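Local coordinates for BvnE (Penicillium brevicompactum, PDB 6U9I), which probably catalyses the stereoselective semipinacol rearrangement in the fungal assembly of brevianamides, at residues I19-A22 against H23-L26; N30-P34 against D35-S39; G62-R65 against T66-T70; S138-C141 against V142-E146. All blocks are in the same frame, centred on the assembly; numbering follows the deposited sequence.

How the contacts relate
The four contacts follow one another along the chain, and all are local, lying within a helix or between two successive ones. Helix 14-31 carries contact 1, which packs on strands 78-82, 96-107 and 110-122 of the mixed sheet; its end leads through contact 2 into the short helix 34-37, with centres about 13 Å apart. Contact 3, on helix 61-74, has its centre about 10 Å from that of contact 2 and touches it directly: Asp35 OD1 and Arg65 NH1 form a 2.9 Å salt bridge. Contact 4, on C-terminal helix 138-150, lies apart, its centre about 28 Å from that of contact 1 and on the opposite side of the chain's centre; its helix start meets the second subunit.

Contact 1: I19-A22 against H23-L26; sequences IVSA and HRWL
Two turns of the N-terminal helix 14-31 set Ile19 beside His23 on one flank and Ser21 near Arg24 on another. The two side chains of the first pair run side by side in the same direction. Ile19 uses its CG2 branch, which approaches His23 CD2 to 3.5 Å, and CD2 also lies 3.3 Å from the Ile19 carbonyl O. His23 can sit there because its CG is anti to its own carbonyl carbon (chi1 -79°), which swings the ring back along the helix toward the preceding turn. The backbone beneath is regular: His23 N donates to Ile19 O at 2.9 Å with an N-H...O angle of 164°, and Arg24, Trp25 and Leu26 repeat the bond to Val20, Ser21 and Ala22. Helix 14-31 is amphipathic and lies against the curled sheet of this α+β fold, as the neighbours of each position indicate. Ala22, Trp25 and Leu26 are buried on strands 78-82, 96-107 and 110-122, Trp25 reaching Val118 and Leu120 as well as Leu80, Met99 and Leu101. On the Ser21 flank a water joins backbone to side chain. It donates to Ser21 O at 2.8 Å and accepts from Arg24 NE at 2.9 Å, lying at the edge of the guanidinium in its plane. The Ser21 carbonyl thus serves two donors, the water and Trp25 N. Farther out, Arg24 NH1 bonds to Thr127 O and Ser21 OG to Gly126 O, which ties this flank to the segment following strand 110-122.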
# COMPACT_ATOMS: atom_id res chain seq x y z
N ILE A 19 11.24 -4.50 13.12
CA ILE A 19 10.91 -3.09 13.29
C ILE A 19 12.18 -2.24 13.30
O ILE A 19 12.24 -1.18 12.68
CB ILE A 19 10.07 -2.89 14.56
CG1 ILE A 19 8.68 -3.51 14.35
CG2 ILE A 19 9.99 -1.40 14.94
CD1 ILE A 19 7.76 -3.45 15.55
N VAL A 20 13.23 -2.71 13.99
CA VAL A 20 14.51 -2.01 13.98
C VAL A 20 15.07 -1.90 12.57
O VAL A 20 15.55 -0.83 12.15
CB VAL A 20 15.51 -2.70 14.93
CG1 VAL A 20 16.93 -2.25 14.64
CG2 VAL A 20 15.13 -2.40 16.39
N SER A 21 15.01 -2.98 11.79
CA SER A 21 15.53 -2.89 10.42
C SER A 21 14.66 -2.03 9.52
O SER A 21 15.18 -1.38 8.60
CB SER A 21 15.74 -4.27 9.79
OG SER A 21 16.50 -5.10 10.65
N ALA A 22 13.34 -2.02 9.74
CA ALA A 22 12.49 -1.12 8.96
C ALA A 22 12.78 0.33 9.30
O ALA A 22 12.84 1.20 8.41
CB ALA A 22 11.01 -1.44 9.19
N HIS A 23 12.98 0.64 10.59
CA HIS A 23 13.33 2.01 10.93
C HIS A 23 14.72 2.37 10.44
O HIS A 23 14.96 3.53 10.08
CB HIS A 23 13.19 2.23 12.44
CG HIS A 23 11.77 2.44 12.88
ND1 HIS A 23 11.02 3.52 12.45
CD2 HIS A 23 10.97 1.71 13.68
CE1 HIS A 23 9.81 3.44 12.98
NE2 HIS A 23 9.75 2.35 13.73
N ARG A 24 15.64 1.40 10.40
CA ARG A 24 16.94 1.69 9.82
C ARG A 24 16.82 2.02 8.35
O ARG A 24 17.51 2.92 7.84
CB ARG A 24 17.90 0.51 10.03
CG ARG A 24 19.30 0.77 9.47
CD ARG A 24 20.19 -0.43 9.69
NE ARG A 24 19.62 -1.61 9.05
CZ ARG A 24 20.14 -2.84 9.13
NH1 ARG A 24 19.54 -3.85 8.52
NH2 ARG A 24 21.25 -3.04 9.84
N TRP A 25 15.94 1.31 7.63
CA TRP A 25 15.72 1.62 6.22
C TRP A 25 15.22 3.05 6.06
O TRP A 25 15.68 3.78 5.18
CB TRP A 25 14.74 0.61 5.62
CG TRP A 25 14.48 0.83 4.16
CD1 TRP A 25 15.28 0.46 3.12
CD2 TRP A 25 13.33 1.47 3.58
NE1 TRP A 25 14.71 0.83 1.92
CE2 TRP A 25 13.51 1.45 2.18
CE3 TRP A 25 12.16 2.06 4.10
CZ2 TRP A 25 12.58 2.00 1.29
CZ3 TRP A 25 11.24 2.61 3.21
CH2 TRP A 25 11.45 2.57 1.83
N LEU A 26 14.28 3.47 6.90
CA LEU A 26 13.80 4.85 6.84
C LEU A 26 14.92 5.84 7.13
O LEU A 26 15.04 6.87 6.46
CB LEU A 26 12.66 5.06 7.83
CG LEU A 26 11.24 4.57 7.51
CD1 LEU A 26 10.30 5.04 8.61
CD2 LEU A 26 10.75 5.07 6.15
O HOH W 1 17.49 -2.23 7.17

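Contact 2: N30-P34 against D35-S39; sequences NDFTP and DAMVS
Thr33 caps the short, weakly bonded helix 34-37 at its N-terminus, accepting from Ala36 N through a side-chain oxygen, while Met37 reaches back to Phe32 in a Met-aromatic contact. The stretch is the tight connection between helix 14-31 and that short helix. Phe32 breaks the first helix with a positive phi of 56°.

Among the hydrogen bonds, the N-cap has Ala36 N donating to Thr33 OG1 at 3.1 Å, with an N-H...O angle of 158°. Thr33 OG1 stands between its own backbone N and carbonyl carbon (chi1 66°), a placement that turns the hydroxyl over the first turn toward Ala36 N. The Thr33 carbonyl is used too, Met37 N approaching Thr33 O nearly in line with the C=O bond at 2.9 Å. Val38 N makes only a weak bond to Pro34 O.

The apolar contacts centre on Met37, which lies alongside Phe32 and points the same way. Its CE comes within 3.6 Å of Phe32 CD1, and SD sits 4.7 Å from the ring centroid, oblique to the ring. An alanine here would remove CG, SD and CE, and would probably leave the Phe32 ring without its sulfur and methyl partner. Phe32 also stacks on Phe78. Closer to the backbone, Asp31 CB packs on Ala36 CB at 3.7 Å.

At the far end, Ala36 O takes two donors from the same face of its plane, Ser39 N and Ser39 OG, the hydroxyl OG being 2.7 Å from Ala36 O.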
# COMPACT_ATOMS: atom_id res chain seq x y z
N ASN A 30 16.55 8.83 4.75
CA ASN A 30 16.63 10.24 5.10
C ASN A 30 18.07 10.76 5.12
O ASN A 30 18.27 11.98 5.03
CB ASN A 30 15.95 10.46 6.45
CG ASN A 30 14.44 10.45 6.31
OD1 ASN A 30 13.90 11.08 5.40
ND2 ASN A 30 13.77 9.68 7.15
N ASP A 31 19.06 9.88 5.25
CA ASP A 31 20.44 10.30 5.06
C ASP A 31 20.67 10.83 3.65
O ASP A 31 21.54 11.67 3.43
CB ASP A 31 21.39 9.14 5.38
CG ASP A 31 21.44 8.85 6.87
OD1 ASP A 31 21.20 9.79 7.68
OD2 ASP A 31 21.73 7.70 7.24
N PHE A 32 19.89 10.34 2.68
CA PHE A 32 19.78 10.94 1.35
C PHE A 32 21.14 11.06 0.67
O PHE A 32 21.48 12.09 0.07
CB PHE A 32 19.07 12.30 1.41
CG PHE A 32 18.36 12.66 0.13
CD1 PHE A 32 17.43 11.80 -0.42
CD2 PHE A 32 18.61 13.87 -0.51
CE1 PHE A 32 16.76 12.12 -1.60
CE2 PHE A 32 17.95 14.21 -1.69
CZ PHE A 32 17.03 13.33 -2.23
N THR A 33 21.95 10.01 0.77
CA THR A 33 23.06 9.83 -0.14
C THR A 33 22.81 8.54 -0.90
O THR A 33 22.19 7.62 -0.36
CB THR A 33 24.42 9.73 0.56
OG1 THR A 33 24.46 8.53 1.36
CG2 THR A 33 24.66 10.94 1.47
N PRO A 34 23.25 8.44 -2.15
CA PRO A 34 23.08 7.17 -2.87
C PRO A 34 23.57 5.97 -2.09
O PRO A 34 22.90 4.93 -2.05
CB PRO A 34 23.89 7.39 -4.15
CG PRO A 34 23.74 8.87 -4.40
CD PRO A 34 23.79 9.50 -3.02
N ASP A 35 24.73 6.09 -1.44
CA ASP A 35 25.26 4.96 -0.69
C ASP A 35 24.33 4.57 0.45
O ASP A 35 24.07 3.38 0.67
CB ASP A 35 26.66 5.29 -0.15
CG ASP A 35 27.42 4.06 0.27
OD1 ASP A 35 27.74 3.22 -0.60
OD2 ASP A 35 27.69 3.91 1.47
N ALA A 36 23.82 5.55 1.20
CA ALA A 36 22.95 5.22 2.31
C ALA A 36 21.63 4.63 1.82
O ALA A 36 21.06 3.74 2.46
CB ALA A 36 22.69 6.46 3.17
N MET A 37 21.14 5.11 0.69
CA MET A 37 19.83 4.71 0.19
C MET A 37 19.81 3.33 -0.44
O MET A 37 18.72 2.83 -0.74
CB MET A 37 19.34 5.75 -0.82
CG MET A 37 19.15 7.12 -0.15
SD MET A 37 18.94 8.48 -1.30
CE MET A 37 17.16 8.43 -1.52
N VAL A 38 20.97 2.70 -0.64
CA VAL A 38 21.02 1.30 -1.06
C VAL A 38 21.72 0.43 -0.03
O VAL A 38 22.12 -0.69 -0.33
CB VAL A 38 21.66 1.16 -2.46
CG1 VAL A 38 20.92 2.03 -3.48
CG2 VAL A 38 23.16 1.50 -2.41
N SER A 39 21.87 0.91 1.20
CA SER A 39 22.62 0.16 2.20
C SER A 39 21.76 -0.93 2.83
O SER A 39 20.53 -0.88 2.81
CB SER A 39 23.16 1.09 3.29
OG SER A 39 22.10 1.71 3.98

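Contact 3: G62-R65 against T66-T70; sequences GQLR and TFFKT
Leu64 lies against Phe68 one turn further along helix 61-74, an i to i+4 apolar pair on its buried side. Leu64 and Phe68 point alike and lie alongside each other. Leu64 CG comes closest, 3.4 Å from Phe68 CE2; CG and both methyls gather at CE2, CD1 also reaching CZ. The approach is oblique to the ring. Phe68 CG is anti to its own carbonyl carbon (chi1 -77°), which leans the ring back toward Leu64, and the ring atom CD2 passes 3.4 Å from Leu64 O.

Behind this pair stand regular helical bonds. Phe68 N donates to Leu64 O at 2.9 Å with an N-H...O angle of 155°, and Phe67 N to Gln63 O and Lys69 N to Arg65 O follow the same spacing. Outside the helix, Val38 packs on Leu64, Arg65 and Phe68, and Met37 on Phe68; this seats the helix against helix 34-37 and the residue following it. The Arg65 guanidinium adds a salt bridge to Asp35 of that short helix. Beyond CG the Lys69 chain is extended, and CG itself rests 3.3 Å from Arg65 O.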
# COMPACT_ATOMS: atom_id res chain seq x y z
N GLY A 62 22.52 -1.89 -8.24
CA GLY A 62 23.29 -0.97 -9.07
C GLY A 62 22.42 0.04 -9.80
O GLY A 62 22.77 1.21 -9.89
N GLN A 63 21.29 -0.41 -10.34
CA GLN A 63 20.36 0.51 -11.00
C GLN A 63 19.80 1.53 -10.02
O GLN A 63 19.62 2.70 -10.36
CB GLN A 63 19.22 -0.27 -11.64
CG GLN A 63 19.67 -1.08 -12.85
CD GLN A 63 18.61 -2.05 -13.32
OE1 GLN A 63 17.89 -2.63 -12.51
NE2 GLN A 63 18.55 -2.27 -14.63
N LEU A 64 19.47 1.08 -8.81
CA LEU A 64 18.90 1.96 -7.80
C LEU A 64 19.91 3.01 -7.35
O LEU A 64 19.56 4.19 -7.18
CB LEU A 64 18.41 1.13 -6.62
CG LEU A 64 17.56 1.80 -5.55
CD1 LEU A 64 16.23 2.28 -6.12
CD2 LEU A 64 17.37 0.84 -4.38
N ARG A 65 21.17 2.61 -7.16
CA ARG A 65 22.20 3.58 -6.81
C ARG A 65 22.31 4.65 -7.89
O ARG A 65 22.34 5.85 -7.59
CB ARG A 65 23.54 2.86 -6.60
CG ARG A 65 24.65 3.75 -6.06
CD ARG A 65 25.99 3.01 -6.07
NE ARG A 65 26.06 1.96 -5.06
CZ ARG A 65 26.50 2.14 -3.82
NH1 ARG A 65 26.92 3.35 -3.43
NH2 ARG A 65 26.54 1.13 -2.96
N THR A 66 22.33 4.24 -9.16
CA THR A 66 22.40 5.21 -10.25
C THR A 66 21.19 6.14 -10.24
O THR A 66 21.33 7.36 -10.42
CB THR A 66 22.50 4.48 -11.59
OG1 THR A 66 23.72 3.73 -11.62
CG2 THR A 66 22.47 5.47 -12.76
N PHE A 67 19.99 5.59 -10.02
CA PHE A 67 18.80 6.44 -9.93
C PHE A 67 18.95 7.46 -8.82
O PHE A 67 18.62 8.64 -9.00
CB PHE A 67 17.55 5.59 -9.69
CG PHE A 67 16.32 6.41 -9.37
CD1 PHE A 67 15.66 7.12 -10.36
CD2 PHE A 67 15.83 6.47 -8.07
CE1 PHE A 67 14.54 7.88 -10.06
CE2 PHE A 67 14.71 7.23 -7.77
CZ PHE A 67 14.06 7.93 -8.77
N PHE A 68 19.44 7.03 -7.66
CA PHE A 68 19.52 7.94 -6.52
C PHE A 68 20.57 9.02 -6.73
O PHE A 68 20.44 10.12 -6.17
CB PHE A 68 19.78 7.16 -5.23
CG PHE A 68 18.55 6.44 -4.70
CD1 PHE A 68 17.30 7.02 -4.82
CD2 PHE A 68 18.66 5.20 -4.08
CE1 PHE A 68 16.16 6.37 -4.33
CE2 PHE A 68 17.53 4.55 -3.57
CZ PHE A 68 16.28 5.14 -3.71
N LYS A 69 21.62 8.74 -7.51
CA LYS A 69 22.57 9.80 -7.85
C LYS A 69 21.86 10.95 -8.56
O LYS A 69 22.15 12.12 -8.31
CB LYS A 69 23.70 9.25 -8.72
CG LYS A 69 24.61 8.27 -8.02
CD LYS A 69 25.77 7.89 -8.93
CE LYS A 69 26.71 6.92 -8.23
NZ LYS A 69 27.92 6.65 -9.05
N THR A 70 20.91 10.62 -9.43
CA THR A 70 20.11 11.63 -10.09
C THR A 70 19.19 12.33 -9.10
O THR A 70 19.13 13.57 -9.05
CB THR A 70 19.30 10.99 -11.22
OG1 THR A 70 20.19 10.59 -12.26
CG2 THR A 70 18.28 11.97 -11.78

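Contact 4: S138-C141 against V142-E146; sequences SDYC and VKFAE
Asp139 and Lys143 cross obliquely one helical turn apart and close a salt bridge, while Tyr140 and Phe144 meet in the same fashion on another flank of helix 138-150. In the charged pair Lys143 NZ donates to Asp139 OD1 at 2.9 Å, and OD1 receives it on its syn lone pair, the side of OD2. The methylene CE of Lys143 is also close, 3.2 Å from both Asp139 OD1 and OD2. Lys143 is extended until its last torsion, where chi4 of -25° turns NZ almost eclipsed with the chain and draws it to OD1. A leucine in place of Asp139 would probably leave Lys143 NZ without this anionic mate and its end free to turn. The charge sits in the first turn of the helix, where a negative group would probably be favoured by the helix dipole.

The aromatic pair meets more loosely, Tyr140 CE2 approaching Phe144 CB at 4.2 Å obliquely to the tyrosine ring. Tyr140 is fixed at its far end, its OH bonding to Glu113 N, and Phe144 sets its ring edge-to-face with Tyr112. Backbone bonds, such as Lys143 N to Asp139 O at 2.9 Å, hold both pairs at this spacing.

The second subunit adjoins this end of the helix: its Val142 packs on Asp139, and Ser138 OG bonds to Asp137 OD1 and Asp139 N of that chain. The result is an i to i+4 salt bridge typical of helices, here at the N-terminal end of a dimer-interface helix.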
# COMPACT_ATOMS: atom_id res chain seq x y z
N SER A 138 0.08 7.21 -7.88
CA SER A 138 0.50 7.27 -9.28
C SER A 138 0.05 8.57 -9.93
O SER A 138 0.76 9.12 -10.79
CB SER A 138 -0.06 6.07 -10.04
OG SER A 138 -1.44 5.90 -9.74
N ASP A 139 -1.13 9.08 -9.56
CA ASP A 139 -1.55 10.38 -10.08
C ASP A 139 -0.52 11.45 -9.73
O ASP A 139 -0.16 12.27 -10.58
CB ASP A 139 -2.92 10.79 -9.54
CG ASP A 139 -3.35 12.17 -10.02
OD1 ASP A 139 -3.36 12.39 -11.25
OD2 ASP A 139 -3.66 13.05 -9.18
N TYR A 140 -0.03 11.43 -8.49
CA TYR A 140 0.97 12.41 -8.11
C TYR A 140 2.25 12.21 -8.91
O TYR A 140 2.88 13.19 -9.33
CB TYR A 140 1.25 12.35 -6.61
CG TYR A 140 2.05 13.55 -6.18
CD1 TYR A 140 1.41 14.73 -5.83
CD2 TYR A 140 3.43 13.54 -6.19
CE1 TYR A 140 2.13 15.85 -5.47
CE2 TYR A 140 4.16 14.65 -5.83
CZ TYR A 140 3.50 15.80 -5.46
OH TYR A 140 4.22 16.92 -5.10
N CYS A 141 2.63 10.95 -9.14
CA CYS A 141 3.82 10.64 -9.93
C CYS A 141 3.73 11.24 -11.33
O CYS A 141 4.69 11.85 -11.82
CB CYS A 141 3.95 9.12 -10.03
SG CYS A 141 4.73 8.41 -8.57
N VAL A 142 2.59 11.05 -11.98
CA VAL A 142 2.39 11.54 -13.34
C VAL A 142 2.35 13.05 -13.36
O VAL A 142 2.97 13.70 -14.21
CB VAL A 142 1.10 10.94 -13.92
CG1 VAL A 142 0.82 11.51 -15.30
CG2 VAL A 142 1.19 9.41 -13.99
N LYS A 143 1.63 13.65 -12.41
CA LYS A 143 1.56 15.11 -12.34
C LYS A 143 2.93 15.71 -12.05
O LYS A 143 3.28 16.76 -12.61
CB LYS A 143 0.55 15.54 -11.29
CG LYS A 143 -0.89 15.24 -11.68
CD LYS A 143 -1.85 16.04 -10.83
CE LYS A 143 -3.29 15.61 -11.06
NZ LYS A 143 -3.52 15.00 -12.39
N PHE A 144 3.72 15.06 -11.19
CA PHE A 144 5.05 15.61 -10.90
C PHE A 144 5.97 15.51 -12.11
O PHE A 144 6.80 16.40 -12.33
CB PHE A 144 5.67 14.90 -9.69
CG PHE A 144 6.97 15.51 -9.24
CD1 PHE A 144 6.97 16.64 -8.44
CD2 PHE A 144 8.18 14.96 -9.63
CE1 PHE A 144 8.17 17.21 -8.02
CE2 PHE A 144 9.37 15.52 -9.23
CZ PHE A 144 9.37 16.65 -8.42
N ALA A 145 5.83 14.45 -12.91
CA ALA A 145 6.59 14.38 -14.16
C ALA A 145 6.22 15.53 -15.09
O ALA A 145 7.10 16.14 -15.70
CB ALA A 145 6.36 13.03 -14.84
N GLU A 146 4.93 15.83 -15.19
CA GLU A 146 4.48 16.98 -15.97
C GLU A 146 5.09 18.28 -15.45
O GLU A 146 5.63 19.08 -16.22
CB GLU A 146 2.95 17.07 -15.95
CG GLU A 146 2.23 15.85 -16.53
CD GLU A 146 0.75 15.83 -16.18
OE1 GLU A 146 0.05 14.88 -16.61
OE2 GLU A 146 0.28 16.74 -15.47